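Local structure of peptide ABC transporter, peptide-binding protein (2D5W) at residues I10-E15 against A269-S274; L57-P62 against T86-A91; N120-E125 against L484-I489; H333-E338 against Q423-D428. The protein binds oligopeptides, here holding a pentapeptide, and probably delivers them to a membrane-bound ABC transporter for uptake. All coordinates share one frame; numbering follows the deposited sequence.

Contact 1: I10-E15 against A269-S274; sequences IGASQE and ATSSVS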
loop_
_atom_site.group_PDB
_atom_site.type_symbol
_atom_site.label_atom_id
_atom_site.label_comp_id
_atom_site.label_asym_id
_atom_site.label_seq_id
_atom_site.Cartn_x
_atom_site.Cartn_y
_atom_site.Cartn_z
ATOM N N ILE A 10 -9.020 18.231 -0.764
ATOM C CA ILE A 10 -8.489 17.131 -1.559
ATOM C C ILE A 10 -9.569 16.088 -1.815
ATOM O O ILE A 10 -10.246 15.644 -0.889
ATOM C CB ILE A 10 -7.301 16.466 -0.828
ATOM C CG1 ILE A 10 -6.207 17.506 -0.574
ATOM C CG2 ILE A 10 -6.766 15.303 -1.642
ATOM C CD1 ILE A 10 -5.093 17.029 0.339
ATOM N N GLY A 11 -9.729 15.703 -3.078
ATOM C CA GLY A 11 -10.728 14.711 -3.428
ATOM C C GLY A 11 -10.157 13.310 -3.536
ATOM O O GLY A 11 -9.098 13.104 -4.137
ATOM N N ALA A 12 -10.868 12.345 -2.960
ATOM C CA ALA A 12 -10.450 10.946 -2.981
ATOM C C ALA A 12 -11.651 10.045 -3.251
ATOM O O ALA A 12 -12.786 10.400 -2.931
ATOM C CB ALA A 12 -9.806 10.575 -1.645
ATOM N N SER A 13 -11.396 8.873 -3.828
ATOM C CA SER A 13 -12.465 7.929 -4.140
ATOM C C SER A 13 -12.541 6.748 -3.170
ATOM O O SER A 13 -13.364 5.849 -3.345
ATOM C CB SER A 13 -12.313 7.409 -5.569
ATOM O OG SER A 13 -11.085 6.729 -5.736
ATOM N N GLN A 14 -11.675 6.752 -2.160
ATOM C CA GLN A 14 -11.656 5.702 -1.148
ATOM C C GLN A 14 -11.455 6.370 0.199
ATOM O O GLN A 14 -10.808 7.413 0.288
ATOM C CB GLN A 14 -10.530 4.707 -1.428
ATOM C CG GLN A 14 -10.749 3.936 -2.718
ATOM C CD GLN A 14 -9.630 2.975 -3.045
ATOM O OE1 GLN A 14 -8.887 2.536 -2.166
ATOM N NE2 GLN A 14 -9.511 2.629 -4.317
ATOM N N GLU A 15 -12.014 5.771 1.242
ATOM C CA GLU A 15 -11.926 6.323 2.589
ATOM C C GLU A 15 -11.279 5.337 3.558
ATOM O O GLU A 15 -11.530 4.138 3.489
ATOM C CB GLU A 15 -13.333 6.673 3.079
ATOM C CG GLU A 15 -13.392 7.370 4.428
ATOM C CD GLU A 15 -14.794 7.842 4.783
ATOM O OE1 GLU A 15 -15.681 7.807 3.900
ATOM O OE2 GLU A 15 -15.012 8.261 5.940
ATOM N N ALA A 269 -7.317 19.872 -5.138
ATOM C CA ALA A 269 -6.355 18.902 -5.641
ATOM C C ALA A 269 -6.885 17.499 -5.439
ATOM O O ALA A 269 -7.749 17.271 -4.598
ATOM C CB ALA A 269 -5.025 19.058 -4.906
ATOM N N THR A 270 -6.366 16.553 -6.212
ATOM C CA THR A 270 -6.801 15.178 -6.064
ATOM C C THR A 270 -5.737 14.329 -5.381
ATOM O O THR A 270 -4.537 14.605 -5.445
ATOM C CB THR A 270 -7.175 14.547 -7.416
ATOM O OG1 THR A 270 -6.092 14.703 -8.338
ATOM C CG2 THR A 270 -8.432 15.205 -7.978
ATOM N N SER A 271 -6.220 13.298 -4.702
ATOM C CA SER A 271 -5.407 12.339 -3.970
ATOM C C SER A 271 -4.771 11.347 -4.938
ATOM O O SER A 271 -5.129 11.297 -6.116
ATOM C CB SER A 271 -6.327 11.590 -2.994
ATOM O OG SER A 271 -5.734 10.424 -2.445
ATOM N N SER A 272 -3.824 10.557 -4.441
ATOM C CA SER A 272 -3.214 9.520 -5.258
ATOM C C SER A 272 -4.270 8.418 -5.427
ATOM O O SER A 272 -4.124 7.533 -6.267
ATOM C CB SER A 272 -1.966 8.946 -4.577
ATOM O OG SER A 272 -2.292 8.254 -3.383
ATOM N N VAL A 273 -5.323 8.472 -4.611
ATOM C CA VAL A 273 -6.419 7.506 -4.693
ATOM C C VAL A 273 -7.674 8.305 -5.035
ATOM O O VAL A 273 -8.478 8.657 -4.166
ATOM C CB VAL A 273 -6.620 6.747 -3.360
ATOM C CG1 VAL A 273 -7.671 5.664 -3.537
ATOM C CG2 VAL A 273 -5.304 6.134 -2.907
ATOM N N SER A 274 -7.833 8.592 -6.320
ATOM C CA SER A 274 -8.956 9.391 -6.780
ATOM C C SER A 274 -9.464 8.951 -8.146
ATOM O O SER A 274 -10.207 7.978 -8.245
ATOM C CB SER A 274 -8.555 10.875 -6.799
ATOM O OG SER A 274 -7.379 11.092 -7.562
#
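Ser13 and Gln14 meet Val273 and Ser274 just beyond a short parallel strand pairing. The Ser13 OG, set between its backbone N and carbonyl carbon (chi1 61°), gives its hydrogen to Ser274 O at 2.9 Å. That bond lies in the carbonyl plane on a lone pair, with a C=O...OG angle of 117°. From the same residue, Ser13 N donates to Val273 O at 2.9 Å. Val273 CG1, anti to its own N, abuts the extended Gln14 chain from CB to the amide, coming within 3.4 Å of Gln14 CD, and the two side chains cross at about a right angle. Gln14 N is buried and finds no partner in the model.

Further back, Gly11 N binds Ala269 O at 2.9 Å and Gly11 O receives Ser271 N at 2.9 Å, the two bonds flanking Thr270 in the parallel pattern. The 271-274 backbone is held in shape by Ser271 OG, which accepts from Val273 N at 2.9 Å in an ST turn, and by Ser274 OG, which donates to Ser271 O at 2.7 Å. Glu35 in turn bonds the hydroxyls of Ser271 and Ser272.

Gln14 OE1 is bonded to Ser443, while NE2 reaches the backbone of the bound peptide. With Ser272 O bonding a basic peptide side chain and Val273 packed on it, this strand-end junction forms part of the peptide-binding site of a family 5 solute-binding protein.

Contact 2: L57-P62 against T86-A91; sequences LATEVP and TIRPDA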
loop_
_atom_site.group_PDB
_atom_site.type_symbol
_atom_site.label_atom_id
_atom_site.label_comp_id
_atom_site.label_asym_id
_atom_site.label_seq_id
_atom_site.Cartn_x
_atom_site.Cartn_y
_atom_site.Cartn_z
ATOM N N LEU A 57 11.506 15.097 11.497
ATOM C CA LEU A 57 11.544 15.251 12.949
ATOM C C LEU A 57 12.901 14.896 13.559
ATOM O O LEU A 57 13.125 15.129 14.748
ATOM C CB LEU A 57 10.422 14.452 13.617
ATOM C CG LEU A 57 9.014 14.967 13.293
ATOM C CD1 LEU A 57 7.991 14.236 14.146
ATOM C CD2 LEU A 57 8.935 16.468 13.544
ATOM N N ALA A 58 13.796 14.331 12.750
ATOM C CA ALA A 58 15.150 14.005 13.201
ATOM C C ALA A 58 16.041 15.178 12.780
ATOM O O ALA A 58 15.693 15.931 11.872
ATOM C CB ALA A 58 15.634 12.715 12.556
ATOM N N THR A 59 17.192 15.326 13.429
ATOM C CA THR A 59 18.101 16.432 13.131
ATOM C C THR A 59 18.856 16.321 11.814
ATOM O O THR A 59 19.170 17.335 11.189
ATOM C CB THR A 59 19.150 16.599 14.236
ATOM O OG1 THR A 59 19.914 15.392 14.340
ATOM C CG2 THR A 59 18.482 16.899 15.572
ATOM N N GLU A 60 19.168 15.099 11.401
ATOM C CA GLU A 60 19.902 14.908 10.162
ATOM C C GLU A 60 19.868 13.464 9.696
ATOM O O GLU A 60 19.671 12.540 10.487
ATOM C CB GLU A 60 21.358 15.362 10.330
ATOM C CG GLU A 60 22.144 14.593 11.375
ATOM C CD GLU A 60 23.595 15.041 11.460
ATOM O OE1 GLU A 60 24.337 14.497 12.301
ATOM O OE2 GLU A 60 23.994 15.937 10.686
ATOM N N VAL A 61 20.054 13.279 8.397
ATOM C CA VAL A 61 20.057 11.949 7.809
ATOM C C VAL A 61 21.350 11.231 8.182
ATOM O O VAL A 61 22.443 11.767 7.999
ATOM C CB VAL A 61 19.954 12.029 6.272
ATOM C CG1 VAL A 61 20.032 10.640 5.670
ATOM C CG2 VAL A 61 18.649 12.705 5.875
ATOM N N PRO A 62 21.242 10.015 8.732
ATOM C CA PRO A 62 22.441 9.262 9.111
ATOM C C PRO A 62 23.197 8.757 7.888
ATOM O O PRO A 62 22.592 8.279 6.930
ATOM C CB PRO A 62 21.880 8.122 9.952
ATOM C CG PRO A 62 20.523 7.893 9.348
ATOM C CD PRO A 62 20.019 9.305 9.142
ATOM N N THR A 86 18.733 11.239 15.949
ATOM C CA THR A 86 18.570 12.212 17.020
ATOM C C THR A 86 17.261 12.951 16.763
ATOM O O THR A 86 17.081 13.564 15.712
ATOM C CB THR A 86 19.723 13.241 17.047
ATOM O OG1 THR A 86 20.973 12.564 17.224
ATOM C CG2 THR A 86 19.529 14.229 18.189
ATOM N N ILE A 87 16.342 12.875 17.718
ATOM C CA ILE A 87 15.054 13.550 17.590
ATOM C C ILE A 87 15.260 15.041 17.853
ATOM O O ILE A 87 15.936 15.412 18.810
ATOM C CB ILE A 87 14.035 12.998 18.616
ATOM C CG1 ILE A 87 13.861 11.487 18.424
ATOM C CG2 ILE A 87 12.699 13.724 18.466
ATOM C CD1 ILE A 87 12.973 10.831 19.469
ATOM N N ARG A 88 14.695 15.897 17.002
ATOM C CA ARG A 88 14.823 17.341 17.188
ATOM C C ARG A 88 14.301 17.740 18.563
ATOM O O ARG A 88 13.336 17.167 19.061
ATOM C CB ARG A 88 14.021 18.101 16.129
ATOM C CG ARG A 88 14.604 18.071 14.732
ATOM C CD ARG A 88 13.717 18.836 13.757
ATOM N NE ARG A 88 13.485 20.211 14.194
ATOM C CZ ARG A 88 13.665 21.281 13.426
ATOM N NH1 ARG A 88 13.429 22.493 13.909
ATOM N NH2 ARG A 88 14.091 21.141 12.178
ATOM N N PRO A 89 14.928 18.747 19.189
ATOM C CA PRO A 89 14.497 19.200 20.514
ATOM C C PRO A 89 13.089 19.784 20.523
ATOM O O PRO A 89 12.432 19.823 21.563
ATOM C CB PRO A 89 15.555 20.238 20.879
ATOM C CG PRO A 89 15.953 20.798 19.547
ATOM C CD PRO A 89 16.060 19.549 18.698
ATOM N N ASP A 90 12.631 20.236 19.359
ATOM C CA ASP A 90 11.307 20.835 19.236
ATOM C C ASP A 90 10.239 19.929 18.621
ATOM O O ASP A 90 9.164 20.399 18.248
ATOM C CB ASP A 90 11.394 22.149 18.449
ATOM C CG ASP A 90 12.185 22.013 17.165
ATOM O OD1 ASP A 90 12.441 20.870 16.730
ATOM O OD2 ASP A 90 12.547 23.057 16.579
ATOM N N ALA A 91 10.523 18.634 18.513
ATOM C CA ALA A 91 9.539 17.698 17.968
ATOM C C ALA A 91 8.486 17.524 19.057
ATOM O O ALA A 91 8.803 17.093 20.166
ATOM C CB ALA A 91 10.197 16.366 17.651
HETATM O O HOH W 1 14.449 18.811 10.418
HETATM O O HOH W 2 19.420 12.623 13.385
#
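Ala58 and Ile87 form a single backbone bridge, their CA atoms 4.4 Å apart, framed by two bonds. In one, Arg88 N donates to Leu57 O at 2.9 Å, nearly straight at 172°; in the other, Thr59 N donates to Thr86 O at 2.9 Å. The threonine side chains cross obliquely, with Thr59 OG1 3.5 Å from Thr86 CB and the methyls meeting beside it.

Arg88 CG lies 3.3 Å from Leu57 O. A bend at chi3 (56°) places NE for a side-on grip on Asp90: NE to OD1 is 2.8 Å and NH1 to OD2 is 2.9 Å. Both oxygens use syn lone pairs, within 3° of the guanidinium plane. Arg88 NH2 donates to a water, which returns only a weak bond to Ala58 O. An alanine at Arg88 would probably leave the Asp90 carboxylate without its charged partner and the water between NH2 and Ala58 O without this donor. A second water accepts from Glu60 N and Thr86 N.

Arg88 also starts a type I turn ending at Ala91. The contact joins the loop between strands 53-55 and 69-75 to the loop leaving strand 78-86 for helix 101-112, while Thr86 OG1 bonds Asn136, at the start of the adjacent strand 136-141.

Contact 3: N120-E125 against L484-I489; sequences NPDFWE and LNTGAI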
loop_
_atom_site.group_PDB
_atom_site.type_symbol
_atom_site.label_atom_id
_atom_site.label_comp_id
_atom_site.label_asym_id
_atom_site.label_seq_id
_atom_site.Cartn_x
_atom_site.Cartn_y
_atom_site.Cartn_z
ATOM N N ASN A 120 4.770 -7.171 8.048
ATOM C CA ASN A 120 6.103 -7.652 7.707
ATOM C C ASN A 120 6.801 -8.282 8.901
ATOM O O ASN A 120 7.582 -7.632 9.601
ATOM C CB ASN A 120 6.958 -6.511 7.139
ATOM C CG ASN A 120 6.687 -5.181 7.813
ATOM O OD1 ASN A 120 5.601 -4.615 7.676
ATOM N ND2 ASN A 120 7.674 -4.672 8.542
ATOM N N PRO A 121 6.528 -9.569 9.145
ATOM C CA PRO A 121 7.130 -10.300 10.264
ATOM C C PRO A 121 8.651 -10.408 10.156
ATOM O O PRO A 121 9.330 -10.607 11.161
ATOM C CB PRO A 121 6.443 -11.662 10.206
ATOM C CG PRO A 121 5.138 -11.366 9.540
ATOM C CD PRO A 121 5.514 -10.390 8.463
ATOM N N ASP A 122 9.184 -10.284 8.943
ATOM C CA ASP A 122 10.631 -10.351 8.754
ATOM C C ASP A 122 11.292 -9.150 9.425
ATOM O O ASP A 122 12.258 -9.304 10.172
ATOM C CB ASP A 122 10.977 -10.383 7.260
ATOM C CG ASP A 122 12.460 -10.173 7.000
ATOM O OD1 ASP A 122 12.899 -9.005 6.957
ATOM O OD2 ASP A 122 13.185 -11.179 6.853
ATOM N N PHE A 123 10.771 -7.955 9.158
ATOM C CA PHE A 123 11.302 -6.732 9.748
ATOM C C PHE A 123 11.315 -6.865 11.265
ATOM O O PHE A 123 12.322 -6.598 11.924
ATOM C CB PHE A 123 10.424 -5.536 9.357
ATOM C CG PHE A 123 10.757 -4.256 10.088
ATOM C CD1 PHE A 123 11.686 -3.360 9.568
ATOM C CD2 PHE A 123 10.134 -3.947 11.297
ATOM C CE1 PHE A 123 11.987 -2.173 10.236
ATOM C CE2 PHE A 123 10.431 -2.761 11.972
ATOM C CZ PHE A 123 11.360 -1.874 11.439
ATOM N N TRP A 124 10.186 -7.300 11.813
ATOM C CA TRP A 124 10.062 -7.419 13.251
ATOM C C TRP A 124 10.924 -8.482 13.909
ATOM O O TRP A 124 11.058 -8.511 15.130
ATOM C CB TRP A 124 8.584 -7.563 13.616
ATOM C CG TRP A 124 7.901 -6.240 13.450
ATOM C CD1 TRP A 124 7.049 -5.860 12.451
ATOM C CD2 TRP A 124 8.124 -5.077 14.252
ATOM N NE1 TRP A 124 6.737 -4.526 12.581
ATOM C CE2 TRP A 124 7.384 -4.022 13.679
ATOM C CE3 TRP A 124 8.887 -4.826 15.401
ATOM C CZ2 TRP A 124 7.384 -2.728 14.218
ATOM C CZ3 TRP A 124 8.889 -3.543 15.935
ATOM C CH2 TRP A 124 8.142 -2.511 15.342
ATOM N N GLU A 125 11.533 -9.340 13.100
ATOM C CA GLU A 125 12.417 -10.366 13.632
ATOM C C GLU A 125 13.860 -9.875 13.662
ATOM O O GLU A 125 14.604 -10.182 14.593
ATOM C CB GLU A 125 12.340 -11.637 12.780
ATOM C CG GLU A 125 11.074 -12.444 12.976
ATOM C CD GLU A 125 11.016 -13.113 14.337
ATOM O OE1 GLU A 125 9.951 -13.664 14.683
ATOM O OE2 GLU A 125 12.039 -13.096 15.057
ATOM N N LEU A 484 13.853 -16.796 4.300
ATOM C CA LEU A 484 14.836 -17.723 4.851
ATOM C C LEU A 484 15.861 -17.130 5.810
ATOM O O LEU A 484 16.532 -17.865 6.534
ATOM C CB LEU A 484 15.556 -18.447 3.712
ATOM C CG LEU A 484 14.635 -19.176 2.729
ATOM C CD1 LEU A 484 15.476 -19.947 1.726
ATOM C CD2 LEU A 484 13.708 -20.119 3.481
ATOM N N ASN A 485 15.985 -15.810 5.826
ATOM C CA ASN A 485 16.948 -15.176 6.717
ATOM C C ASN A 485 16.425 -15.070 8.138
ATOM O O ASN A 485 17.199 -15.101 9.094
ATOM C CB ASN A 485 17.298 -13.779 6.212
ATOM C CG ASN A 485 17.723 -13.781 4.770
ATOM O OD1 ASN A 485 18.475 -14.653 4.338
ATOM N ND2 ASN A 485 17.253 -12.800 4.013
ATOM N N THR A 486 15.110 -14.953 8.272
ATOM C CA THR A 486 14.481 -14.809 9.579
ATOM C C THR A 486 13.524 -15.941 9.917
ATOM O O THR A 486 13.124 -16.094 11.071
ATOM C CB THR A 486 13.689 -13.495 9.656
ATOM O OG1 THR A 486 12.759 -13.442 8.564
ATOM C CG2 THR A 486 14.626 -12.297 9.582
ATOM N N GLY A 487 13.156 -16.726 8.911
ATOM C CA GLY A 487 12.223 -17.816 9.126
ATOM C C GLY A 487 10.789 -17.323 9.246
ATOM O O GLY A 487 9.887 -18.092 9.573
ATOM N N ALA A 488 10.575 -16.041 8.972
ATOM C CA ALA A 488 9.241 -15.451 9.064
ATOM C C ALA A 488 8.330 -15.872 7.914
ATOM O O ALA A 488 8.673 -15.695 6.743
ATOM C CB ALA A 488 9.349 -13.934 9.107
ATOM N N ILE A 489 7.173 -16.432 8.254
ATOM C CA ILE A 489 6.195 -16.860 7.258
ATOM C C ILE A 489 5.373 -15.636 6.862
ATOM O O ILE A 489 4.872 -14.906 7.721
ATOM C CB ILE A 489 5.294 -17.976 7.819
ATOM C CG1 ILE A 489 6.142 -19.230 8.057
ATOM C CG2 ILE A 489 4.155 -18.273 6.855
ATOM C CD1 ILE A 489 5.379 -20.408 8.616
#
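Thr486 OG1 approaches Asp122 OD2 from above the carboxylate, 36° out of its plane, and donates to it at 2.9 Å. The Asp122 and Thr486 side chains cross at about a right angle, and Thr486 CG2 also comes within 3.3 Å of OD2. Asp122 CG stands anti to its backbone N (chi1 169°). The threonine hydroxyl has a second, weak bond, accepting from Ala488 N at 3.4 Å across the bend at Gly487.

The rest is van der Waals packing, with Pro121 CB on Ala488 CB as its apolar pair at 3.8 Å. Ala488 CB also sits 3.7 Å from Asp122 N, while Glu125 CB rests 3.9 Å from Thr486 CB. Gly487, at a positive phi of 77°, forms a G1 beta bulge with Ala488 opposite Asn483, and the bend brings Thr486 and Ala488 to the helix together.

Asp122 OD1 also forms a salt bridge with Arg126 NE, and OD2 is hydrogen-bonded to Tyr145 OH. An alanine at Asp122 would probably deprive Thr486 OG1, Tyr145 OH and Arg126 of this carboxylate partner. The buried carboxylate, with a guanidinium and two hydroxyls around it, is probably charged, and the hydrogen bond to it, together with van der Waals packing, holds the loop.

Contact 4: H333-E338 against Q423-D428; sequences HALNRE and QFFAED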
loop_
_atom_site.group_PDB
_atom_site.type_symbol
_atom_site.label_atom_id
_atom_site.label_comp_id
_atom_site.label_asym_id
_atom_site.label_seq_id
_atom_site.Cartn_x
_atom_site.Cartn_y
_atom_site.Cartn_z
ATOM N N HIS A 333 -4.754 -16.342 -20.270
ATOM C CA HIS A 333 -4.850 -16.407 -21.730
ATOM C C HIS A 333 -6.230 -15.936 -22.194
ATOM O O HIS A 333 -6.405 -15.554 -23.355
ATOM C CB HIS A 333 -4.629 -17.840 -22.241
ATOM C CG HIS A 333 -3.190 -18.219 -22.410
ATOM N ND1 HIS A 333 -2.310 -17.493 -23.183
ATOM C CD2 HIS A 333 -2.493 -19.286 -21.951
ATOM C CE1 HIS A 333 -1.133 -18.097 -23.194
ATOM N NE2 HIS A 333 -1.219 -19.188 -22.455
ATOM N N ALA A 334 -7.207 -15.971 -21.291
ATOM C CA ALA A 334 -8.566 -15.547 -21.617
ATOM C C ALA A 334 -8.825 -14.076 -21.302
ATOM O O ALA A 334 -9.910 -13.567 -21.574
ATOM C CB ALA A 334 -9.572 -16.424 -20.885
ATOM N N LEU A 335 -7.841 -13.400 -20.713
ATOM C CA LEU A 335 -7.978 -11.981 -20.392
ATOM C C LEU A 335 -7.305 -11.186 -21.506
ATOM O O LEU A 335 -6.088 -11.253 -21.679
ATOM C CB LEU A 335 -7.313 -11.662 -19.048
ATOM C CG LEU A 335 -7.793 -12.465 -17.834
ATOM C CD1 LEU A 335 -7.193 -11.869 -16.568
ATOM C CD2 LEU A 335 -9.314 -12.444 -17.751
ATOM N N ASN A 336 -8.094 -10.443 -22.275
ATOM C CA ASN A 336 -7.533 -9.663 -23.368
ATOM C C ASN A 336 -6.965 -8.365 -22.819
ATOM O O ASN A 336 -7.517 -7.282 -23.023
ATOM C CB ASN A 336 -8.601 -9.372 -24.420
ATOM C CG ASN A 336 -8.019 -8.759 -25.670
ATOM O OD1 ASN A 336 -6.807 -8.555 -25.768
ATOM N ND2 ASN A 336 -8.876 -8.463 -26.639
ATOM N N ARG A 337 -5.841 -8.490 -22.123
ATOM C CA ARG A 337 -5.186 -7.348 -21.502
ATOM C C ARG A 337 -4.689 -6.311 -22.498
ATOM O O ARG A 337 -4.853 -5.110 -22.281
ATOM C CB ARG A 337 -4.034 -7.837 -20.619
ATOM C CG ARG A 337 -4.492 -8.738 -19.478
ATOM C CD ARG A 337 -3.311 -9.284 -18.701
ATOM N NE ARG A 337 -2.495 -10.164 -19.529
ATOM C CZ ARG A 337 -1.219 -10.447 -19.291
ATOM N NH1 ARG A 337 -0.557 -11.257 -20.103
ATOM N NH2 ARG A 337 -0.598 -9.916 -18.246
ATOM N N GLU A 338 -4.081 -6.758 -23.590
ATOM C CA GLU A 338 -3.597 -5.806 -24.577
ATOM C C GLU A 338 -4.774 -5.056 -25.197
ATOM O O GLU A 338 -4.692 -3.852 -25.431
ATOM C CB GLU A 338 -2.785 -6.508 -25.667
ATOM C CG GLU A 338 -2.215 -5.548 -26.706
ATOM C CD GLU A 338 -1.252 -4.526 -26.116
ATOM O OE1 GLU A 338 -1.036 -3.478 -26.760
ATOM O OE2 GLU A 338 -0.698 -4.768 -25.023
ATOM N N GLN A 423 -16.556 -6.501 -16.624
ATOM C CA GLN A 423 -17.493 -6.770 -17.717
ATOM C C GLN A 423 -16.770 -7.173 -18.994
ATOM O O GLN A 423 -17.194 -8.082 -19.715
ATOM C CB GLN A 423 -18.327 -5.522 -18.025
ATOM C CG GLN A 423 -19.378 -5.174 -17.002
ATOM C CD GLN A 423 -20.163 -3.935 -17.390
ATOM O OE1 GLN A 423 -21.206 -3.650 -16.810
ATOM N NE2 GLN A 423 -19.650 -3.183 -18.364
ATOM N N PHE A 424 -15.692 -6.459 -19.283
ATOM C CA PHE A 424 -14.885 -6.696 -20.468
ATOM C C PHE A 424 -14.318 -8.119 -20.443
ATOM O O PHE A 424 -14.462 -8.879 -21.405
ATOM C CB PHE A 424 -13.762 -5.657 -20.503
ATOM C CG PHE A 424 -12.908 -5.708 -21.731
ATOM C CD1 PHE A 424 -13.224 -4.942 -22.849
ATOM C CD2 PHE A 424 -11.765 -6.501 -21.766
ATOM C CE1 PHE A 424 -12.411 -4.962 -23.982
ATOM C CE2 PHE A 424 -10.946 -6.530 -22.894
ATOM C CZ PHE A 424 -11.269 -5.759 -24.003
ATOM N N PHE A 425 -13.672 -8.478 -19.338
ATOM C CA PHE A 425 -13.091 -9.811 -19.199
ATOM C C PHE A 425 -14.163 -10.901 -19.137
ATOM O O PHE A 425 -13.991 -11.982 -19.701
ATOM C CB PHE A 425 -12.233 -9.889 -17.930
ATOM C CG PHE A 425 -10.924 -9.140 -18.013
ATOM C CD1 PHE A 425 -10.283 -8.741 -16.843
ATOM C CD2 PHE A 425 -10.310 -8.868 -19.236
ATOM C CE1 PHE A 425 -9.059 -8.088 -16.881
ATOM C CE2 PHE A 425 -9.076 -8.208 -19.280
ATOM C CZ PHE A 425 -8.452 -7.821 -18.097
ATOM N N ALA A 426 -15.266 -10.620 -18.450
ATOM C CA ALA A 426 -16.345 -11.595 -18.306
ATOM C C ALA A 426 -16.895 -12.074 -19.643
ATOM O O ALA A 426 -17.254 -13.243 -19.792
ATOM C CB ALA A 426 -17.472 -11.007 -17.465
ATOM N N GLU A 427 -16.960 -11.170 -20.612
ATOM C CA GLU A 427 -17.484 -11.513 -21.927
ATOM C C GLU A 427 -16.630 -12.585 -22.600
ATOM O O GLU A 427 -17.155 -13.508 -23.220
ATOM C CB GLU A 427 -17.559 -10.262 -22.801
ATOM C CG GLU A 427 -18.325 -10.460 -24.096
ATOM C CD GLU A 427 -18.622 -9.152 -24.800
ATOM O OE1 GLU A 427 -19.262 -8.279 -24.178
ATOM O OE2 GLU A 427 -18.220 -8.999 -25.972
ATOM N N ASP A 428 -15.311 -12.472 -22.474
ATOM C CA ASP A 428 -14.412 -13.452 -23.073
ATOM C C ASP A 428 -14.349 -14.738 -22.256
ATOM O O ASP A 428 -14.306 -15.834 -22.813
ATOM C CB ASP A 428 -13.011 -12.860 -23.227
ATOM C CG ASP A 428 -12.911 -11.909 -24.405
ATOM O OD1 ASP A 428 -12.189 -10.896 -24.295
ATOM O OD2 ASP A 428 -13.548 -12.182 -25.448
HETATM O O HOH W 3 -10.795 -10.861 -21.939
HETATM O O HOH W 4 -11.624 -9.261 -26.383
#
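Asn336, the N-cap of helix 337-345, and Leu335 before it pack on helix 416-431 through Phe424, Phe425 and Asp428. Leu335 CD2 lies over one face of the Phe425 ring, 4.0 Å from the centroid and 23° off the normal, which meets the geometry of a CH-pi contact. It is displaced toward the rim, closest to Phe425 CG at 3.7 Å, and the two side chains cross at about a right angle. Phe424 presents its edge instead: Asn336 O lies near the ring plane, 3.5 Å from CE2.

No direct hydrogen bond crosses between the segments; two waters carry the polar link. One accepts from Asn336 N at 2.8 Å and donates to Ala334 O at 2.9 Å and to Asp428 OD1 at 2.7 Å. The other accepts from Asn336 ND2 at 2.9 Å and donates to the same Asp428 OD1 at 2.7 Å. A single carboxylate oxygen therefore receives two water hydrogens.

With CG anti to its backbone N (chi1 -171°), Asn336 bonds Gly339 N through OD1 while its ND2 faces the second water. Arg337 NH1 and NH2 bond the carbonyls of Tyr370 and Pro546, and Leu547 of strand 544-557 touches both Leu335 and Phe425. The arrangement is that of a side-chain-capped helix start, an inverse gamma turn centred on its N-cap residue, seated against a neighbouring helix beside a beta-sheet.

No contact touches another; contacts 2 and 3 come closest, with nearest atoms about 13 Å apart. Along the chain contact 2 nests within contact 1 and contact 4 within contact 3, while contacts 1 and 3 interleave. Contact 1 belongs to the mixed sheet containing strand 7-12; contact 2 lies in loops at the end of strand 78-86, which belongs to the antiparallel sheet that also includes strand 127-131, following the helix of contact 3. Contact 4, about 52 Å from contact 2 between centres, packs helices 337-345 and 416-431 beside strand 544-557. The bound peptide touches contacts 1 and 3, on opposite sides of the chain's centre, consistent with its being held between parts of the chain.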